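Local atomic coordinates of ribosomal protein L11 methyltransferase (Lactobacillus delbrueckii subsp. bulgaricus ATCC BAA-365, PDB entry 3GRZ), a protein that probably methylates ribosomal protein L11, transferring methyl groups from S-adenosyl-L-methionine to lysine, and is represented here by its C-terminal catalytic fragment. Residues E29-D34 and A104-Y109; D123-L128 and H148-G153; D140-L145 and Q170-N175; I160-L165 and K182-R187. All coordinates share one frame; numbering follows the deposited sequence.

The four contacts are spread over the S-adenosyl-L-methionine-binding domain. Interaction 1 fastens the small N-terminal sheet to the end of helix 93-105; its Leu33 side chain lies about 7 Å from that of Thr47, a predicted S-adenosyl-L-methionine site. Interactions 2 and 3 interlock along the chain, their centres 15 Å apart: the first sits at the start of strand 126-132, the second pairs the helix that follows with helix 165-174. Interactions 3 and 4 also alternate in sequence, centres 17 Å apart, and interaction 4 lies at the far end of strand 153-161, where the Ile160 side chain is about 8 Å from that of Asn132, another predicted S-adenosyl-L-methionine site. Interaction 1 stands 33 Å from interaction 3, centre to centre.

Interaction 1. Residues E29-D34 and A104-Y109; sequences EIIRLD and ALNGIY
Asn106 turns its side-chain amide against the backbone of Arg32 and bonds to both the N-H and the carbonyl of that one residue. OD1 receives Arg32 N at 2.7 Å in a nearly straight bond (167°) that falls on a lone pair in the amide's plane. ND2 gives a proton to Arg32 O at 2.8 Å, again on a lone pair, though this bond is more bent. In Asn106, chi1 of -67° puts CG beside the backbone N, and chi2 of -73° turns the amide. A water donates to Asn106 OD1 and to Ile30 O, bridging two acceptors that stand 3.4 Å apart, so OD1 receives two protons. The one apolar touch is Leu105 CD1 on Asp34 CB at 3.9 Å. Separately, the Ile31 CG2 methyl lies 3.8 Å from the amide nitrogen, Asn106 ND2.

Farther out, ND2 also bonds Asn102 O one turn back in helix 93-105, and Asn102 OD1 receives Asp34 N. In one of its two conformers, Arg32 bonds Glu19 O through NH2. On the sheet side, Ile31 and Leu33 pair with strand 12-16. Gly107, at positive phi, is the C-prime residue where the helix ends, its N bonded to Ala104 O and Ile108 N to Ala103 O. The Asn106 amide thus bonds the N-H and C=O of one residue of the outermost strand 29-33, at a helix C-terminus ended by a Schellman motif.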
# COMPACT_ATOMS: atom_id res chain seq x y z
N GLU B 29 -8.37 8.67 -7.75
CA GLU B 29 -8.17 8.54 -9.19
C GLU B 29 -9.02 7.41 -9.78
O GLU B 29 -9.04 6.29 -9.26
CB GLU B 29 -6.68 8.31 -9.48
CG GLU B 29 -6.28 8.55 -10.91
CD GLU B 29 -6.17 10.03 -11.27
OE1 GLU B 29 -6.77 10.42 -12.29
OE2 GLU B 29 -5.48 10.78 -10.55
N ILE B 30 -9.73 7.72 -10.86
CA ILE B 30 -10.56 6.72 -11.53
C ILE B 30 -9.87 6.32 -12.83
O ILE B 30 -9.60 7.16 -13.69
CB ILE B 30 -11.99 7.24 -11.80
CG1 ILE B 30 -12.68 7.70 -10.49
CG2 ILE B 30 -12.83 6.20 -12.53
CD1 ILE B 30 -12.65 6.69 -9.33
N ILE B 31 -9.55 5.03 -12.95
CA ILE B 31 -8.94 4.55 -14.17
C ILE B 31 -9.98 3.78 -14.98
O ILE B 31 -10.49 2.75 -14.55
CB ILE B 31 -7.68 3.71 -13.90
CG1 ILE B 31 -6.60 4.58 -13.24
CG2 ILE B 31 -7.15 3.08 -15.19
CD1 ILE B 31 -5.33 3.84 -12.92
N ARG B 32 -10.30 4.34 -16.15
CA ARG B 32 -11.23 3.70 -17.07
C ARG B 32 -10.52 2.69 -17.97
O ARG B 32 -9.46 2.97 -18.54
CB ARG B 32 -11.99 4.76 -17.89
CG ARG B 32 -12.80 5.68 -17.00
CD ARG B 32 -13.70 6.63 -17.77
NE ARG B 32 -14.65 7.26 -16.85
CZ ARG B 32 -15.85 6.77 -16.55
NH1 ARG B 32 -16.64 7.41 -15.70
NH2 ARG B 32 -16.27 5.64 -17.12
N LEU B 33 -11.09 1.49 -18.05
CA LEU B 33 -10.57 0.43 -18.90
C LEU B 33 -11.70 -0.13 -19.76
O LEU B 33 -12.84 -0.21 -19.32
CB LEU B 33 -9.97 -0.70 -18.06
CG LEU B 33 -8.73 -0.52 -17.18
CD1 LEU B 33 -8.33 -1.85 -16.57
CD2 LEU B 33 -7.55 0.08 -17.94
N ASP B 34 -11.36 -0.52 -20.99
CA ASP B 34 -12.33 -1.08 -21.93
C ASP B 34 -12.24 -2.61 -21.87
O ASP B 34 -11.24 -3.19 -22.28
CB ASP B 34 -12.08 -0.53 -23.35
CG ASP B 34 -13.11 -1.01 -24.39
OD1 ASP B 34 -13.93 -1.93 -24.12
OD2 ASP B 34 -13.10 -0.45 -25.50
N ALA B 104 -5.75 6.57 -23.54
CA ALA B 104 -6.55 7.61 -24.18
C ALA B 104 -7.89 7.82 -23.48
O ALA B 104 -8.33 8.96 -23.33
CB ALA B 104 -6.76 7.27 -25.66
N LEU B 105 -8.53 6.73 -23.04
CA LEU B 105 -9.77 6.83 -22.24
C LEU B 105 -9.56 7.61 -20.96
O LEU B 105 -10.51 8.16 -20.38
CB LEU B 105 -10.33 5.44 -21.87
CG LEU B 105 -11.00 4.60 -22.95
CD1 LEU B 105 -11.21 3.19 -22.41
CD2 LEU B 105 -12.33 5.23 -23.46
N ASN B 106 -8.31 7.66 -20.49
CA ASN B 106 -8.00 8.40 -19.28
C ASN B 106 -7.31 9.73 -19.57
O ASN B 106 -6.79 10.36 -18.66
CB ASN B 106 -7.20 7.51 -18.33
CG ASN B 106 -8.03 6.36 -17.80
OD1 ASN B 106 -8.92 6.55 -16.97
ND2 ASN B 106 -7.78 5.16 -18.31
N GLY B 107 -7.32 10.13 -20.85
CA GLY B 107 -6.78 11.41 -21.29
C GLY B 107 -5.26 11.46 -21.30
O GLY B 107 -4.68 12.53 -21.16
N ILE B 108 -4.63 10.30 -21.48
CA ILE B 108 -3.17 10.18 -21.46
C ILE B 108 -2.70 9.76 -22.83
O ILE B 108 -3.14 8.72 -23.34
CB ILE B 108 -2.68 9.14 -20.40
CG1 ILE B 108 -3.07 9.57 -18.98
CG2 ILE B 108 -1.17 8.92 -20.48
CD1 ILE B 108 -2.98 8.41 -17.94
N TYR B 109 -1.81 10.55 -23.42
CA TYR B 109 -1.36 10.35 -24.81
C TYR B 109 0.15 10.21 -24.92
O TYR B 109 0.67 9.91 -26.00
CB TYR B 109 -1.91 11.46 -25.73
CG TYR B 109 -3.43 11.48 -25.72
CD1 TYR B 109 -4.16 10.60 -26.54
CD2 TYR B 109 -4.14 12.33 -24.87
CE1 TYR B 109 -5.54 10.58 -26.51
CE2 TYR B 109 -5.54 12.32 -24.85
CZ TYR B 109 -6.22 11.44 -25.67
OH TYR B 109 -7.60 11.41 -25.65
O HOH W 1 -8.84 8.94 -15.72

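Interaction 2. Residues D123-L128 and H148-G153; sequences DGKFDL and HLNEDG
Phe126 and Leu149 pair side by side in a parallel beta bridge, and Phe126 uses its N and O to bond the residues on either side of Leu149. Phe126 N donates to His148 O at 2.9 Å, and Asn150 N donates to Phe126 O at the same length. CA-H...O contacts accompany this bridge: Leu149 CA approaches Phe126 O, and Gly153 CA comes within 3.4 Å of Asp127 O where the chain leaves the type II turn of Asn150 to Gly153.

The side-chain bond runs from Asn150 ND2 to Asp127 OD1, 2.9 Å long and nearly straight (169°). The oxygen lies in the plane of the amide, yet the amide meets it from above the carboxylate, and the two planes are 59° apart. CB of Asp127 points away from the other segment, but CG, anti to the carbonyl carbon (chi1 -63°), lies beside the backbone N, and OD1 reaches Asn150. The other end of the amide, Asn150 OD1, lies 3.2 Å from Lys125 CB.

One water donates to Lys125 O and accepts from Asn150 ND2. A second contacts Asp127 O and Asp152 O, a third Asp127 OD1 and Glu151 O.

Carbon-to-oxygen contacts complete the seam: Leu149 CD1 touches Phe126 O, His148 O sits at the edge of the Phe126 ring, 3.4 Å from CD2, and His148 CD2 is 3.5 Å from Gly124 O. His148 ND1 bonds Gln144 O at the end of the preceding helix. Asn150 O accepts from Gly153 N across the turn, so main chain and side chain of Asn150 together tie the turn to strand 126-132.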
# COMPACT_ATOMS: atom_id res chain seq x y z
N ASP B 123 16.69 0.39 -24.55
CA ASP B 123 17.99 1.04 -24.43
C ASP B 123 18.26 1.70 -23.08
O ASP B 123 19.36 1.58 -22.54
CB ASP B 123 18.18 2.08 -25.55
CG ASP B 123 18.35 1.43 -26.92
OD1 ASP B 123 18.96 0.34 -26.99
OD2 ASP B 123 17.89 2.03 -27.92
N GLY B 124 17.26 2.38 -22.54
CA GLY B 124 17.47 3.19 -21.34
C GLY B 124 17.52 2.43 -20.03
O GLY B 124 17.40 1.20 -19.98
N LYS B 125 17.74 3.19 -18.96
CA LYS B 125 17.66 2.68 -17.60
C LYS B 125 16.51 3.39 -16.88
O LYS B 125 16.10 4.48 -17.28
CB LYS B 125 18.98 2.91 -16.87
CG LYS B 125 20.23 2.39 -17.57
CD LYS B 125 21.49 2.71 -16.75
CE LYS B 125 22.74 2.09 -17.37
NZ LYS B 125 23.10 2.68 -18.70
N PHE B 126 16.00 2.78 -15.82
CA PHE B 126 14.81 3.30 -15.14
C PHE B 126 15.01 3.35 -13.64
O PHE B 126 15.80 2.59 -13.09
CB PHE B 126 13.59 2.44 -15.51
CG PHE B 126 13.39 2.25 -17.00
CD1 PHE B 126 12.68 3.20 -17.74
CD2 PHE B 126 13.97 1.17 -17.67
CE1 PHE B 126 12.52 3.05 -19.12
CE2 PHE B 126 13.82 1.02 -19.05
CZ PHE B 126 13.09 1.95 -19.78
N ASP B 127 14.27 4.24 -12.97
CA ASP B 127 14.22 4.28 -11.50
C ASP B 127 13.33 3.19 -10.93
O ASP B 127 13.49 2.78 -9.79
CB ASP B 127 13.65 5.60 -11.03
CG ASP B 127 14.51 6.78 -11.42
OD1 ASP B 127 15.75 6.69 -11.31
OD2 ASP B 127 13.95 7.81 -11.83
N LEU B 128 12.34 2.77 -11.72
CA LEU B 128 11.33 1.83 -11.27
C LEU B 128 10.93 0.87 -12.39
O LEU B 128 10.48 1.29 -13.46
CB LEU B 128 10.12 2.58 -10.71
CG LEU B 128 8.99 1.74 -10.09
CD1 LEU B 128 9.44 1.20 -8.75
CD2 LEU B 128 7.74 2.59 -9.93
N HIS B 148 19.18 -2.35 -16.74
CA HIS B 148 18.10 -1.41 -17.05
C HIS B 148 17.64 -0.63 -15.82
O HIS B 148 16.57 -0.03 -15.83
CB HIS B 148 16.91 -2.13 -17.68
CG HIS B 148 17.22 -2.76 -19.00
ND1 HIS B 148 17.68 -4.06 -19.11
CD2 HIS B 148 17.13 -2.28 -20.26
CE1 HIS B 148 17.86 -4.35 -20.39
NE2 HIS B 148 17.54 -3.29 -21.11
N LEU B 149 18.45 -0.64 -14.77
CA LEU B 149 18.07 -0.01 -13.52
C LEU B 149 19.09 1.03 -13.13
O LEU B 149 20.28 0.73 -13.04
CB LEU B 149 17.93 -1.09 -12.44
CG LEU B 149 16.99 -0.97 -11.24
CD1 LEU B 149 15.54 -0.60 -11.61
CD2 LEU B 149 17.05 -2.28 -10.47
N ASN B 150 18.63 2.27 -12.91
CA ASN B 150 19.48 3.34 -12.37
C ASN B 150 20.04 2.97 -10.99
O ASN B 150 19.60 1.98 -10.38
CB ASN B 150 18.69 4.66 -12.26
CG ASN B 150 18.41 5.31 -13.62
OD1 ASN B 150 19.17 5.16 -14.56
ND2 ASN B 150 17.33 6.07 -13.69
N GLU B 151 21.02 3.72 -10.49
CA GLU B 151 21.44 3.52 -9.11
C GLU B 151 20.31 4.02 -8.21
O GLU B 151 19.64 5.01 -8.53
CB GLU B 151 22.81 4.14 -8.78
CG GLU B 151 22.87 5.67 -8.70
CD GLU B 151 24.04 6.15 -7.85
OE1 GLU B 151 24.12 5.78 -6.65
OE2 GLU B 151 24.88 6.91 -8.38
N ASP B 152 20.09 3.30 -7.11
CA ASP B 152 18.91 3.45 -6.24
C ASP B 152 17.59 3.02 -6.93
O ASP B 152 16.51 3.32 -6.44
CB ASP B 152 18.81 4.87 -5.66
CG ASP B 152 20.11 5.32 -5.00
OD1 ASP B 152 20.78 4.47 -4.37
OD2 ASP B 152 20.47 6.51 -5.12
N GLY B 153 17.71 2.30 -8.05
CA GLY B 153 16.55 1.79 -8.77
C GLY B 153 15.78 0.76 -7.96
O GLY B 153 16.36 -0.00 -7.21
O HOH W 2 15.92 6.82 -16.12
O HOH W 3 13.99 4.17 -7.32
O HOH W 4 16.66 5.62 -8.98

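Interaction 3. Residues D140-L145 and Q170-N175; sequences DLIPQL and QALAEN
Helices 135-145 and 165-174 come nearest where Ile142 CA lies 6.7 Å from Leu172 CA and Pro143 CA is 6.6 Å from Asn175 CA. Ile142 carries the contact with CG1, CG2 and CD1. Its CD1 reaches Ala171 CB at 3.8 Å, CG1 meets Leu172 CD2 at 4.1 Å, and CG2 rests against the polar end of the second helix, 3.5 Å from both Ala171 O and Asn175 ND2. Setting CG2 anti to the backbone N and CG1 beside it (chi1 -73°) spreads the branches over these partners; the Ile142 and Leu172 side chains cross at about a right angle.

Asn175, the first residue beyond the helix, folds its amide back on the last turn: ND2 donates to Ala171 O at 2.8 Å, nearly straight (172°) and in the plane of the amide. That bond holds the amide beside the isoleucine, with OD1 3.7 Å from Pro143 CA. Helix 135-145 is kinked here, where N of Pro143 and of Gln144 lacks a bond to the preceding turn.

Underneath, Ile142 also touches Phe157, and Leu172 touches Phe177 and Ile179. This is helix-on-helix packing across one face of the central sheet in a Rossmann-like methyltransferase fold.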
# COMPACT_ATOMS: atom_id res chain seq x y z
N ASP B 140 13.04 -15.11 -16.16
CA ASP B 140 13.76 -14.60 -17.34
C ASP B 140 14.04 -13.09 -17.25
O ASP B 140 15.03 -12.60 -17.80
CB ASP B 140 13.02 -14.93 -18.63
CG ASP B 140 12.94 -16.43 -18.90
OD1 ASP B 140 13.84 -17.17 -18.44
OD2 ASP B 140 11.98 -16.87 -19.57
N LEU B 141 13.16 -12.36 -16.57
CA LEU B 141 13.33 -10.91 -16.39
C LEU B 141 14.44 -10.58 -15.40
O LEU B 141 15.16 -9.60 -15.59
CB LEU B 141 12.01 -10.24 -15.94
CG LEU B 141 12.03 -8.72 -15.73
CD1 LEU B 141 12.40 -7.95 -17.03
CD2 LEU B 141 10.70 -8.24 -15.17
N ILE B 142 14.56 -11.39 -14.34
CA ILE B 142 15.51 -11.09 -13.26
C ILE B 142 16.94 -10.73 -13.76
O ILE B 142 17.43 -9.64 -13.42
CB ILE B 142 15.46 -12.15 -12.11
CG1 ILE B 142 14.17 -11.97 -11.28
CG2 ILE B 142 16.68 -12.02 -11.20
CD1 ILE B 142 13.76 -13.19 -10.45
N PRO B 143 17.58 -11.58 -14.62
CA PRO B 143 18.94 -11.22 -15.08
C PRO B 143 19.05 -10.00 -15.99
O PRO B 143 20.17 -9.54 -16.26
CB PRO B 143 19.41 -12.47 -15.84
CG PRO B 143 18.45 -13.55 -15.48
CD PRO B 143 17.16 -12.86 -15.20
N GLN B 144 17.91 -9.47 -16.45
CA GLN B 144 17.88 -8.27 -17.29
C GLN B 144 17.75 -6.99 -16.48
O GLN B 144 17.96 -5.90 -17.02
CB GLN B 144 16.74 -8.33 -18.32
CG GLN B 144 16.69 -9.58 -19.16
CD GLN B 144 15.80 -9.44 -20.39
OE1 GLN B 144 15.18 -8.41 -20.62
NE2 GLN B 144 15.74 -10.50 -21.20
N LEU B 145 17.40 -7.11 -15.20
CA LEU B 145 17.07 -5.94 -14.35
C LEU B 145 18.24 -5.00 -14.14
O LEU B 145 18.09 -3.79 -14.32
CB LEU B 145 16.51 -6.38 -12.99
CG LEU B 145 15.14 -7.04 -12.91
CD1 LEU B 145 14.91 -7.55 -11.50
CD2 LEU B 145 14.02 -6.07 -13.34
N GLN B 170 15.53 -17.04 -4.69
CA GLN B 170 16.87 -17.54 -4.97
C GLN B 170 17.49 -16.80 -6.15
O GLN B 170 18.63 -16.34 -6.05
CB GLN B 170 16.83 -19.04 -5.23
CG GLN B 170 18.15 -19.77 -5.05
CD GLN B 170 18.13 -21.17 -5.65
OE1 GLN B 170 17.23 -21.96 -5.39
NE2 GLN B 170 19.14 -21.47 -6.47
N ALA B 171 16.72 -16.65 -7.23
CA ALA B 171 17.16 -15.87 -8.40
C ALA B 171 17.44 -14.39 -8.12
O ALA B 171 18.39 -13.83 -8.68
CB ALA B 171 16.16 -16.01 -9.53
N LEU B 172 16.65 -13.77 -7.24
CA LEU B 172 16.92 -12.39 -6.80
C LEU B 172 18.25 -12.29 -6.03
O LEU B 172 19.07 -11.41 -6.30
CB LEU B 172 15.74 -11.84 -5.97
CG LEU B 172 14.45 -11.47 -6.73
CD1 LEU B 172 13.26 -11.31 -5.77
CD2 LEU B 172 14.64 -10.21 -7.58
N ALA B 173 18.44 -13.20 -5.07
CA ALA B 173 19.68 -13.27 -4.27
C ALA B 173 20.91 -13.44 -5.16
O ALA B 173 21.89 -12.71 -5.01
CB ALA B 173 19.59 -14.41 -3.25
N GLU B 174 20.81 -14.38 -6.10
CA GLU B 174 21.87 -14.68 -7.08
C GLU B 174 22.22 -13.49 -7.95
O GLU B 174 23.36 -13.38 -8.41
CB GLU B 174 21.46 -15.85 -7.97
CG GLU B 174 21.60 -17.22 -7.32
CD GLU B 174 20.81 -18.31 -8.01
OE1 GLU B 174 20.22 -18.05 -9.08
OE2 GLU B 174 20.77 -19.45 -7.47
N ASN B 175 21.25 -12.60 -8.18
CA ASN B 175 21.48 -11.40 -8.99
C ASN B 175 21.69 -10.15 -8.16
O ASN B 175 21.63 -9.03 -8.69
CB ASN B 175 20.37 -11.21 -10.01
CG ASN B 175 20.46 -12.20 -11.15
OD1 ASN B 175 21.05 -11.90 -12.18
ND2 ASN B 175 19.89 -13.38 -10.96

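Interaction 4. Residues I160-L165 and K182-R187; sequences IDYLQL and KMRAGR
The Asx turn begun by Asp161 at the end of strand 153-161 meets the end of strand 177-185 and the loop leading to strand 188-195, at the edge where the sheet continues into the second subunit. Asp161 forms a salt bridge with Arg187, the carboxylate and guanidinium nearly coplanar (23° apart). The approach of Arg187 NE to OD1 is very short in the model and its exact length doubtful; NH2 reaches OD2 at 3.3 Å on the syn side. OD2 also accepts from Leu163 N, closing the Asx turn.

Tyr162 N donates to Arg187 O at 2.9 Å, bent at the hydrogen. Tyr162 CG sits between the backbone N and the carbonyl carbon (chi1 78°). The Arg184 guanidinium stacks flat on one face of the ring, NH1 over the centre, CZ 4.2 Å from the centroid in an off-centre cation-pi contact. Leu163 CG lies on the opposite face toward the rim, and Arg187 NH2 comes in obliquely, 3.6 Å from Tyr162 CE2. Farther along, Leu165 CD2 packs on Lys182 CD at 3.8 Å.

The carboxylate probably offsets the charge of Arg187, while Arg184 is held by its NE bond to Gly186 O and by the ring face, an arrangement that may moderate repulsion between the two arginines.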
# COMPACT_ATOMS: atom_id res chain seq x y z
N ILE B 160 3.11 -13.51 -8.66
CA ILE B 160 3.87 -14.67 -8.16
C ILE B 160 2.97 -15.58 -7.34
O ILE B 160 2.47 -15.16 -6.30
CB ILE B 160 5.08 -14.24 -7.29
CG1 ILE B 160 6.04 -13.38 -8.10
CG2 ILE B 160 5.83 -15.46 -6.73
CD1 ILE B 160 6.90 -12.44 -7.25
N ASP B 161 2.76 -16.81 -7.80
CA ASP B 161 2.11 -17.82 -6.94
C ASP B 161 3.03 -18.18 -5.77
O ASP B 161 4.23 -18.26 -5.96
CB ASP B 161 1.77 -19.08 -7.75
CG ASP B 161 1.01 -20.10 -6.93
OD1 ASP B 161 -0.18 -19.87 -6.67
OD2 ASP B 161 1.63 -21.10 -6.51
N TYR B 162 2.47 -18.38 -4.57
CA TYR B 162 3.29 -18.60 -3.35
C TYR B 162 4.25 -19.80 -3.42
O TYR B 162 5.33 -19.77 -2.81
CB TYR B 162 2.41 -18.67 -2.09
CG TYR B 162 1.68 -19.98 -1.88
CD1 TYR B 162 2.13 -20.92 -0.94
CD2 TYR B 162 0.55 -20.29 -2.63
CE1 TYR B 162 1.45 -22.13 -0.75
CE2 TYR B 162 -0.12 -21.49 -2.46
CZ TYR B 162 0.32 -22.40 -1.52
OH TYR B 162 -0.38 -23.58 -1.38
N LEU B 163 3.88 -20.82 -4.18
CA LEU B 163 4.73 -21.99 -4.41
C LEU B 163 5.96 -21.67 -5.25
O LEU B 163 6.98 -22.36 -5.17
CB LEU B 163 3.93 -23.13 -5.05
CG LEU B 163 2.78 -23.72 -4.23
CD1 LEU B 163 1.89 -24.63 -5.10
CD2 LEU B 163 3.28 -24.48 -3.00
N GLN B 164 5.87 -20.61 -6.06
CA GLN B 164 6.96 -20.17 -6.92
C GLN B 164 7.94 -19.23 -6.21
O GLN B 164 9.00 -18.92 -6.75
CB GLN B 164 6.40 -19.47 -8.15
CG GLN B 164 5.42 -20.30 -8.96
CD GLN B 164 6.04 -20.91 -10.21
OE1 GLN B 164 7.21 -21.34 -10.21
NE2 GLN B 164 5.26 -20.95 -11.30
N LEU B 165 7.57 -18.76 -5.03
CA LEU B 165 8.39 -17.78 -4.30
C LEU B 165 9.86 -18.17 -3.98
O LEU B 165 10.75 -17.35 -4.21
CB LEU B 165 7.63 -17.21 -3.07
CG LEU B 165 8.28 -16.09 -2.24
CD1 LEU B 165 8.63 -14.84 -3.07
CD2 LEU B 165 7.39 -15.75 -1.06
N LYS B 182 7.39 -7.82 1.19
CA LYS B 182 6.70 -8.98 0.66
C LYS B 182 5.23 -8.84 1.03
O LYS B 182 4.88 -8.59 2.18
CB LYS B 182 7.31 -10.25 1.25
CG LYS B 182 6.61 -11.53 0.81
CD LYS B 182 7.34 -12.76 1.36
CE LYS B 182 6.93 -13.08 2.80
NZ LYS B 182 7.77 -14.16 3.40
N MET B 183 4.36 -8.98 0.04
CA MET B 183 2.92 -8.90 0.29
C MET B 183 2.28 -10.19 -0.19
O MET B 183 2.67 -10.72 -1.22
CB MET B 183 2.31 -7.71 -0.45
CG MET B 183 2.66 -6.34 0.09
SD MET B 183 2.05 -5.01 -1.01
CE MET B 183 3.23 -5.09 -2.32
N ARG B 184 1.33 -10.72 0.57
CA ARG B 184 0.63 -11.91 0.15
C ARG B 184 -0.86 -11.75 0.35
O ARG B 184 -1.32 -11.53 1.48
CB ARG B 184 1.14 -13.15 0.90
CG ARG B 184 0.27 -14.37 0.58
CD ARG B 184 0.90 -15.68 0.89
NE ARG B 184 -0.04 -16.75 0.61
CZ ARG B 184 0.19 -18.03 0.88
NH1 ARG B 184 -0.74 -18.94 0.60
NH2 ARG B 184 1.33 -18.40 1.44
N ALA B 185 -1.61 -11.86 -0.74
CA ALA B 185 -3.08 -11.87 -0.72
C ALA B 185 -3.60 -13.12 -1.43
O ALA B 185 -3.37 -13.31 -2.63
CB ALA B 185 -3.64 -10.60 -1.39
N GLY B 186 -4.28 -13.99 -0.68
CA GLY B 186 -4.69 -15.29 -1.20
C GLY B 186 -3.46 -16.11 -1.48
O GLY B 186 -2.59 -16.22 -0.63
N ARG B 187 -3.34 -16.65 -2.69
CA ARG B 187 -2.14 -17.39 -3.06
C ARG B 187 -1.09 -16.54 -3.77
O ARG B 187 -0.01 -17.03 -4.12
CB ARG B 187 -2.49 -18.67 -3.84
CG ARG B 187 -3.11 -18.53 -5.24
CD ARG B 187 -3.44 -19.94 -5.81
NE ARG B 187 -2.26 -20.81 -5.84
CZ ARG B 187 -2.24 -22.13 -5.64
NH1 ARG B 187 -3.36 -22.81 -5.40
NH2 ARG B 187 -1.08 -22.79 -5.70